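PDB 4JXR: acetyltransferase, which probably transfers an acetyl group from acetyl-CoA to an amino-group acceptor, as in phosphinothricin acetyltransferases of the GNAT superfamily. Local coordinates for residues A[7-12]-A[54-59]; A[65-70]-A[92-97]. All coordinates share one frame; numbering follows the deposited sequence.

Contact 1. Residues A[7-12]-A[54-59]; sequences RDAVAA and YPYVVA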
loop_
_atom_site.group_PDB
_atom_site.type_symbol
_atom_site.label_atom_id
_atom_site.label_comp_id
_atom_site.label_asym_id
_atom_site.label_seq_id
_atom_site.Cartn_x
_atom_site.Cartn_y
_atom_site.Cartn_z
ATOM N N ARG A 7 -13.664 -11.772 21.024
ATOM C CA ARG A 7 -12.837 -11.242 22.065
ATOM C C ARG A 7 -11.485 -10.854 21.450
ATOM O O ARG A 7 -11.160 -11.271 20.331
ATOM C CB ARG A 7 -12.649 -12.247 23.237
ATOM C CG ARG A 7 -11.976 -13.547 22.811
ATOM C CD ARG A 7 -11.420 -14.305 23.998
ATOM N NE ARG A 7 -10.921 -15.629 23.672
ATOM C CZ ARG A 7 -9.793 -15.869 22.999
ATOM N NH1 ARG A 7 -8.935 -14.895 22.700
ATOM N NH2 ARG A 7 -9.462 -17.106 22.685
ATOM N N ASP A 8 -10.672 -10.128 22.198
ATOM C CA ASP A 8 -9.388 -9.799 21.709
ATOM C C ASP A 8 -8.506 -11.020 21.596
ATOM O O ASP A 8 -8.563 -11.947 22.447
ATOM C CB ASP A 8 -8.708 -8.718 22.557
ATOM C CG ASP A 8 -9.198 -7.325 22.179
ATOM O OD1 ASP A 8 -10.316 -7.213 21.686
ATOM O OD2 ASP A 8 -8.420 -6.378 22.358
ATOM N N ALA A 9 -7.656 -11.056 20.589
ATOM C CA ALA A 9 -6.710 -12.130 20.421
ATOM C C ALA A 9 -5.628 -12.073 21.478
ATOM O O ALA A 9 -5.189 -11.001 21.879
ATOM C CB ALA A 9 -6.064 -11.993 19.039
ATOM N N VAL A 10 -5.119 -13.245 21.848
ATOM C CA VAL A 10 -3.986 -13.378 22.753
ATOM C C VAL A 10 -3.001 -14.310 22.111
ATOM O O VAL A 10 -3.295 -15.053 21.149
ATOM C CB VAL A 10 -4.431 -13.867 24.171
ATOM C CG1 VAL A 10 -5.320 -12.811 24.818
ATOM C CG2 VAL A 10 -5.091 -15.197 24.098
ATOM N N ALA A 11 -1.809 -14.410 22.716
ATOM C CA ALA A 11 -0.778 -15.282 22.172
ATOM C C ALA A 11 -1.210 -16.705 21.977
ATOM O O ALA A 11 -0.828 -17.367 21.023
ATOM C CB ALA A 11 0.496 -15.201 23.018
ATOM N N ALA A 12 -2.046 -17.227 22.905
ATOM C CA ALA A 12 -2.542 -18.583 22.826
ATOM C C ALA A 12 -3.437 -18.851 21.639
ATOM O O ALA A 12 -3.685 -20.007 21.344
ATOM C CB ALA A 12 -3.279 -18.954 24.107
ATOM N N TYR A 54 -3.219 -1.164 17.638
ATOM C CA TYR A 54 -4.346 -1.549 16.813
ATOM C C TYR A 54 -5.082 -2.746 17.402
ATOM O O TYR A 54 -4.458 -3.610 18.014
ATOM C CB TYR A 54 -3.824 -1.935 15.422
ATOM C CG TYR A 54 -3.192 -0.840 14.631
ATOM C CD1 TYR A 54 -3.878 0.308 14.252
ATOM C CD2 TYR A 54 -1.891 -0.945 14.170
ATOM C CE1 TYR A 54 -3.308 1.279 13.468
ATOM C CE2 TYR A 54 -1.308 0.023 13.373
ATOM C CZ TYR A 54 -2.022 1.145 13.007
ATOM O OH TYR A 54 -1.432 2.066 12.210
ATOM N N PRO A 55 -6.372 -2.864 17.147
ATOM C CA PRO A 55 -7.167 -3.982 17.649
ATOM C C PRO A 55 -6.930 -5.234 16.810
ATOM O O PRO A 55 -6.855 -5.185 15.578
ATOM C CB PRO A 55 -8.602 -3.493 17.516
ATOM C CG PRO A 55 -8.538 -2.529 16.328
ATOM C CD PRO A 55 -7.214 -1.858 16.500
ATOM N N TYR A 56 -6.906 -6.366 17.491
ATOM C CA TYR A 56 -6.701 -7.684 16.872
ATOM C C TYR A 56 -7.625 -8.632 17.624
ATOM O O TYR A 56 -7.467 -8.802 18.859
ATOM C CB TYR A 56 -5.221 -8.067 16.981
ATOM C CG TYR A 56 -4.733 -9.166 16.063
ATOM C CD1 TYR A 56 -5.435 -10.362 15.890
ATOM C CD2 TYR A 56 -3.552 -9.046 15.368
ATOM C CE1 TYR A 56 -4.935 -11.372 15.072
ATOM C CE2 TYR A 56 -3.043 -10.032 14.568
ATOM C CZ TYR A 56 -3.745 -11.229 14.450
ATOM O OH TYR A 56 -3.280 -12.284 13.667
ATOM N N VAL A 57 -8.622 -9.180 16.948
ATOM C CA VAL A 57 -9.711 -9.891 17.563
ATOM C C VAL A 57 -9.951 -11.253 16.929
ATOM O O VAL A 57 -9.539 -11.509 15.789
ATOM C CB VAL A 57 -11.006 -9.022 17.552
ATOM C CG1 VAL A 57 -10.780 -7.642 18.210
ATOM C CG2 VAL A 57 -11.520 -8.820 16.174
ATOM N N VAL A 58 -10.564 -12.122 17.699
ATOM C CA VAL A 58 -10.961 -13.433 17.225
ATOM C C VAL A 58 -12.465 -13.626 17.414
ATOM O O VAL A 58 -13.087 -13.029 18.295
ATOM C CB VAL A 58 -10.201 -14.572 17.928
ATOM C CG1 VAL A 58 -8.723 -14.543 17.556
ATOM C CG2 VAL A 58 -10.364 -14.520 19.449
ATOM N N ALA A 59 -12.997 -14.496 16.570
ATOM C CA ALA A 59 -14.361 -15.030 16.692
ATOM C C ALA A 59 -14.261 -16.488 17.142
ATOM O O ALA A 59 -13.401 -17.228 16.669
ATOM C CB ALA A 59 -15.106 -14.972 15.368
HETATM O O HOH W 1 -6.381 -6.204 20.424
HETATM O O HOH W 2 -4.804 -8.434 20.892
#

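Contact 2. Residues A[65-70]-A[92-97]; sequences AVIGYA and SPEARG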
loop_
_atom_site.group_PDB
_atom_site.type_symbol
_atom_site.label_atom_id
_atom_site.label_comp_id
_atom_site.label_asym_id
_atom_site.label_seq_id
_atom_site.Cartn_x
_atom_site.Cartn_y
_atom_site.Cartn_z
ATOM N N ALA A 65 -13.428 -22.318 20.607
ATOM C CA ALA A 65 -12.348 -22.449 19.644
ATOM C C ALA A 65 -12.374 -21.250 18.668
ATOM O O ALA A 65 -13.437 -20.798 18.258
ATOM C CB ALA A 65 -12.480 -23.710 18.803
ATOM N N VAL A 66 -11.184 -20.797 18.278
ATOM C CA VAL A 66 -11.076 -19.693 17.314
ATOM C C VAL A 66 -11.441 -20.181 15.943
ATOM O O VAL A 66 -10.833 -21.124 15.437
ATOM C CB VAL A 66 -9.639 -19.162 17.332
ATOM C CG1 VAL A 66 -9.406 -18.200 16.189
ATOM C CG2 VAL A 66 -9.343 -18.499 18.678
ATOM N N ILE A 67 -12.414 -19.514 15.308
ATOM C CA ILE A 67 -12.877 -19.865 13.967
ATOM C C ILE A 67 -12.732 -18.740 12.951
ATOM O O ILE A 67 -13.024 -18.918 11.794
ATOM C CB ILE A 67 -14.324 -20.414 14.002
ATOM C CG1 ILE A 67 -15.279 -19.397 14.599
ATOM C CG2 ILE A 67 -14.341 -21.743 14.787
ATOM C CD1 ILE A 67 -16.724 -19.760 14.498
ATOM N N GLY A 68 -12.269 -17.571 13.395
ATOM C CA GLY A 68 -11.981 -16.465 12.514
ATOM C C GLY A 68 -11.219 -15.427 13.284
ATOM O O GLY A 68 -11.174 -15.462 14.503
ATOM N N TYR A 69 -10.632 -14.457 12.550
ATOM C CA TYR A 69 -9.918 -13.370 13.225
ATOM C C TYR A 69 -9.949 -12.152 12.326
ATOM O O TYR A 69 -10.231 -12.238 11.128
ATOM C CB TYR A 69 -8.495 -13.768 13.613
ATOM C CG TYR A 69 -7.528 -13.899 12.459
ATOM C CD1 TYR A 69 -7.397 -15.104 11.748
ATOM C CD2 TYR A 69 -6.735 -12.868 12.066
ATOM C CE1 TYR A 69 -6.536 -15.220 10.716
ATOM C CE2 TYR A 69 -5.879 -12.978 11.027
ATOM C CZ TYR A 69 -5.742 -14.158 10.339
ATOM O OH TYR A 69 -4.889 -14.325 9.282
ATOM N N ALA A 70 -9.640 -11.018 12.927
ATOM C CA ALA A 70 -9.600 -9.766 12.182
ATOM C C ALA A 70 -8.706 -8.789 12.912
ATOM O O ALA A 70 -8.598 -8.832 14.140
ATOM C CB ALA A 70 -10.984 -9.175 12.042
ATOM N N SER A 92 -12.449 -19.060 8.892
ATOM C CA SER A 92 -12.360 -20.472 8.515
ATOM C C SER A 92 -13.591 -20.822 7.694
ATOM O O SER A 92 -14.666 -20.209 7.824
ATOM C CB SER A 92 -12.285 -21.340 9.733
ATOM O OG SER A 92 -13.439 -21.319 10.477
ATOM N N PRO A 93 -13.480 -21.862 6.837
ATOM C CA PRO A 93 -14.640 -22.235 6.019
ATOM C C PRO A 93 -15.897 -22.440 6.842
ATOM O O PRO A 93 -16.979 -22.001 6.402
ATOM C CB PRO A 93 -14.173 -23.516 5.354
ATOM C CG PRO A 93 -12.699 -23.258 5.143
ATOM C CD PRO A 93 -12.275 -22.602 6.432
ATOM N N GLU A 94 -15.776 -23.033 8.027
ATOM C CA GLU A 94 -16.937 -23.359 8.841
ATOM C C GLU A 94 -17.591 -22.150 9.478
ATOM O O GLU A 94 -18.741 -22.246 9.929
ATOM C CB GLU A 94 -16.553 -24.351 9.949
ATOM C CG GLU A 94 -15.705 -23.723 11.058
ATOM C CD GLU A 94 -15.842 -24.417 12.405
ATOM O OE1 GLU A 94 -14.983 -25.271 12.725
ATOM O OE2 GLU A 94 -16.798 -24.091 13.147
ATOM N N ALA A 95 -16.871 -21.019 9.478
ATOM C CA ALA A 95 -17.373 -19.785 10.050
ATOM C C ALA A 95 -18.115 -18.924 9.034
ATOM O O ALA A 95 -18.565 -17.851 9.393
ATOM C CB ALA A 95 -16.227 -18.957 10.637
ATOM N N ARG A 96 -18.139 -19.305 7.760
ATOM C CA ARG A 96 -18.725 -18.461 6.723
ATOM C C ARG A 96 -20.235 -18.631 6.713
ATOM O O ARG A 96 -20.754 -19.712 7.058
ATOM C CB ARG A 96 -18.056 -18.769 5.395
ATOM C CG ARG A 96 -16.562 -18.445 5.375
ATOM C CD ARG A 96 -15.740 -18.865 4.169
ATOM N NE ARG A 96 -14.286 -18.857 4.507
ATOM C CZ ARG A 96 -13.336 -19.501 3.825
ATOM N NH1 ARG A 96 -13.645 -20.195 2.730
ATOM N NH2 ARG A 96 -12.090 -19.484 4.199
ATOM N N GLY A 97 -20.962 -17.594 6.327
ATOM C CA GLY A 97 -22.424 -17.684 6.216
ATOM C C GLY A 97 -23.220 -17.611 7.496
ATOM O O GLY A 97 -24.365 -18.071 7.582
#

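Contact 1. Residues A[7-12]-A[54-59]
Arg7 and Val58 form an antiparallel hydrogen-bonded pair: Arg7 N donates to Val58 O at 3.1 Å, and the return bond from Val58 N to Arg7 O is shorter, 2.8 Å, and almost straight at 175°. One residue on, Asp8 and Val57 make the non-hydrogen-bonded pair, and Ala9 N, just past the strand end, still reaches Tyr56 O at 2.8 Å. Arg7 and Val58 lie side by side on one face of the sheet. The Arg7 chain is extended from CG to NE, and one face of its guanidinium has the Val58 methyl CG2 over it, offset toward the rim, 3.6 Å from NH1. NH1 also donates to Asp8 O and forms a salt bridge with Asp13, which together would limit rotation of the group. Ala9 CB rests obliquely against the Tyr56 ring, 3.6 Å from CD1, and also meets Val58 CG1. Asp8 OD1 pairs with Arg111 of helix 100-115, while a water links OD2 to Tyr56 N. The contact thus joins strand 5-8, outermost of the sheet in this chain, to strand 56-60, whose other side is bonded to strand 66-74. Helix 39-51 packs against Ala9 and Tyr56, with Phe46 edge-to-face on the tyrosine, whereas Val57 touches Leu104 and Glu107 of helix 100-115.

Contact 2. Residues A[65-70]-A[92-97]
Ile67 O is gripped by two donors of Ser92: the hydroxyl OG at 2.8 Å, in the carbonyl plane and on a lone pair, and the backbone N at 3.0 Å, tilted 23° from that plane. With chi1 at 67°, OG of Ser92 stands between its own backbone N and carbonyl carbon, a position from which hydroxyl and amide converge on the same oxygen. Ala95 CB closes in on this carbonyl too, 3.4 Å from Ile67 O, and packs on the isoleucine side chain with CD1 4.0 Å away. In one of its two conformers the Glu94 side chain crosses that of Ile67 at about a right angle, its carboxylate near the methyl CG2. Behind this first shell, the short 3-10 turn 93-95 brings Ala95 up to the Ile67 side chain; its bond from Ala95 N to Ser92 O, 2.9 Å, ties the turn to the serine. Ile100 of helix 100-115 touches both Ile67 and Ala95. On the strand side, Ile67 and Gly68 both face Ala59 in a classic beta bulge, and both form backbone bonds with it. Gly97, whose N bonds a citrate here, and Gly101 are acetyl-CoA-binding residues; their stretch is consistent with the pyrophosphate-binding loop of the GNAT fold, and Ser92 holds the turn leading into it to the bulged strand.

In the fold
Contacts 1 and 2 lie in series along the chain, their centres 13 Å apart, and meet where strands 56-60 and 66-74 run as neighbours in the mixed sheet. Val57 N lies 2.8 Å from Ala70 O and Ala59 O 2.8 Å from Ile67 N, both probable hydrogen bonds, so the two contacts are joined through the backbones of these strands. Contact 1 attaches the outermost strand of this chain's sheet; contact 2 anchors the loop that includes Gly97 of the acetyl-CoA site. Two other residues of that site lie near: the side chain of Val57 is about 8 Å from that of Ile89, and that of Ala95 about 4 Å from that of Leu91. Helix 100-115 packs against residues of both contacts.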